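Local coordinates for DNA alpha-glucosyltransferase (Enterobacteria phage T4, PDB 1XV5), which is a phage glucosyltransferase of the GT-B type, built from two domains with parallel sheets and modelled here with uridine-5'-diphosphate, at residues Val89-Ala92 / Thr93-Asn96. Residues are numbered along the deposited sequence; the frame is centred on the assembly and turned at random.
Sequences VQEA and TINN
A water bridges Thr93 OG1 and the backbone N of Gln90: its oxygen lies 2.7 Å from OG1, to which it donates, and 2.7 Å from Gln90 N, from which it accepts, tying the N-cap residue to the first turn. Asp42 OD1 is the second hydrogen-bond partner of OG1. The first torsion of Thr93 (-65°) sets OG1 beside its own backbone N and CG2 anti to that N; the methyl then lies against Val89, with CG2 3.6 Å from Val89 CB. The two side chains cross at about a right angle, and Ala63 touches both Thr93 and Ala92. Here helix 91-103, the crossover helix between the parallel strands 78-83 and 109-114 of a Rossmann-like domain, begins. Gln90 O takes only weak bonds, a short but bent one from Thr93 N (2.9 Å, 128°) and a straighter, long one from Ile94 N (3.5 Å), whereas Asn95 N reaches Glu91 O at 2.8 Å, nearly in line with the C=O. Val89 CG2 touches Ile94 CB, and Leu126 packs on both residues. Glu91 and Asn95 are exposed, Glu91 OE1 coming no nearer than 3.9 Å to Asn95 ND2. Asn96 ND2 donates to the carbonyl of Leu62, in the loop after strand 58-60.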
ATOM      1  N   VAL A  89       0.496 -10.839  20.100  1.00 34.37           N
ATOM      2  CA  VAL A  89       0.935 -12.230  20.052  1.00 34.61           C
ATOM      3  C   VAL A  89       1.361 -12.741  21.426  1.00 35.49           C
ATOM      4  O   VAL A  89       1.722 -11.960  22.304  1.00 35.39           O
ATOM      5  CB  VAL A  89       2.118 -12.414  19.080  1.00 34.45           C
ATOM      6  CG1 VAL A  89       1.722 -11.947  17.687  1.00 33.51           C
ATOM      7  CG2 VAL A  89       3.329 -11.648  19.584  1.00 32.91           C
ATOM      8  N   GLN A  90       1.313 -14.056  21.605  1.00 36.51           N
ATOM      9  CA  GLN A  90       1.713 -14.660  22.869  1.00 37.91           C
ATOM     10  C   GLN A  90       3.231 -14.612  22.991  1.00 37.01           C
ATOM     11  O   GLN A  90       3.940 -14.542  21.987  1.00 35.63           O
ATOM     12  CB  GLN A  90       1.234 -16.112  22.951  1.00 40.94           C
ATOM     13  CG  GLN A  90      -0.276 -16.274  23.030  1.00 45.40           C
ATOM     14  CD  GLN A  90      -0.694 -17.711  23.297  1.00 49.21           C
ATOM     15  OE1 GLN A  90      -0.326 -18.297  24.318  1.00 51.31           O
ATOM     16  NE2 GLN A  90      -1.465 -18.285  22.380  1.00 50.98           N
ATOM     17  N   GLU A  91       3.722 -14.657  24.225  1.00 35.97           N
ATOM     18  CA  GLU A  91       5.154 -14.603  24.494  1.00 35.19           C
ATOM     19  C   GLU A  91       6.011 -15.516  23.623  1.00 32.88           C
ATOM     20  O   GLU A  91       7.061 -15.103  23.134  1.00 32.55           O
ATOM     21  CB  GLU A  91       5.421 -14.916  25.969  1.00 38.68           C
ATOM     22  CG  GLU A  91       4.938 -13.833  26.919  1.00 43.62           C
ATOM     23  CD  GLU A  91       5.578 -12.486  26.629  1.00 46.48           C
ATOM     24  OE1 GLU A  91       6.824 -12.394  26.688  1.00 48.32           O
ATOM     25  OE2 GLU A  91       4.836 -11.522  26.340  1.00 48.51           O
ATOM     26  N   ALA A  92       5.569 -16.754  23.432  1.00 30.80           N
ATOM     27  CA  ALA A  92       6.321 -17.710  22.627  1.00 28.76           C
ATOM     28  C   ALA A  92       6.574 -17.182  21.217  1.00 28.23           C
ATOM     29  O   ALA A  92       7.648 -17.381  20.650  1.00 28.19           O
ATOM     30  CB  ALA A  92       5.577 -19.036  22.563  1.00 29.58           C
ATOM     31  N   THR A  93       5.580 -16.507  20.655  1.00 26.76           N
ATOM     32  CA  THR A  93       5.703 -15.963  19.309  1.00 26.21           C
ATOM     33  C   THR A  93       6.819 -14.929  19.209  1.00 25.93           C
ATOM     34  O   THR A  93       7.725 -15.062  18.387  1.00 26.00           O
ATOM     35  CB  THR A  93       4.379 -15.324  18.857  1.00 25.26           C
ATOM     36  OG1 THR A  93       3.378 -16.342  18.747  1.00 24.48           O
ATOM     37  CG2 THR A  93       4.550 -14.629  17.508  1.00 26.22           C
ATOM     38  N   ILE A  94       6.754 -13.902  20.049  1.00 26.48           N
ATOM     39  CA  ILE A  94       7.759 -12.847  20.036  1.00 27.19           C
ATOM     40  C   ILE A  94       9.121 -13.339  20.525  1.00 28.34           C
ATOM     41  O   ILE A  94      10.158 -12.929  20.006  1.00 26.92           O
ATOM     42  CB  ILE A  94       7.307 -11.640  20.891  1.00 27.84           C
ATOM     43  CG1 ILE A  94       8.382 -10.550  20.873  1.00 28.23           C
ATOM     44  CG2 ILE A  94       7.014 -12.086  22.316  1.00 28.74           C
ATOM     45  CD1 ILE A  94       8.707 -10.030  19.483  1.00 28.54           C
ATOM     46  N   ASN A  95       9.122 -14.220  21.521  1.00 29.37           N
ATOM     47  CA  ASN A  95      10.375 -14.755  22.041  1.00 30.73           C
ATOM     48  C   ASN A  95      11.111 -15.543  20.960  1.00 29.56           C
ATOM     49  O   ASN A  95      12.319 -15.378  20.770  1.00 28.94           O
ATOM     50  CB  ASN A  95      10.108 -15.652  23.253  1.00 33.91           C
ATOM     51  CG  ASN A  95       9.648 -14.867  24.470  1.00 38.07           C
ATOM     52  OD1 ASN A  95       9.219 -15.446  25.471  1.00 41.52           O
ATOM     53  ND2 ASN A  95       9.743 -13.544  24.395  1.00 39.80           N
ATOM     54  N   ASN A  96      10.387 -16.399  20.247  1.00 27.54           N
ATOM     55  CA  ASN A  96      11.009 -17.183  19.191  1.00 26.61           C
ATOM     56  C   ASN A  96      11.417 -16.300  18.020  1.00 25.43           C
ATOM     57  O   ASN A  96      12.350 -16.627  17.290  1.00 24.80           O
ATOM     58  CB  ASN A  96      10.076 -18.300  18.714  1.00 28.28           C
ATOM     59  CG  ASN A  96       9.967 -19.433  19.719  1.00 30.17           C
ATOM     60  OD1 ASN A  96      10.854 -19.619  20.550  1.00 30.59           O
ATOM     61  ND2 ASN A  96       8.892 -20.206  19.636  1.00 30.57           N
TER
HETATM   62  O   HOH W   1       0.852 -15.569  19.374  1.00 33.03           O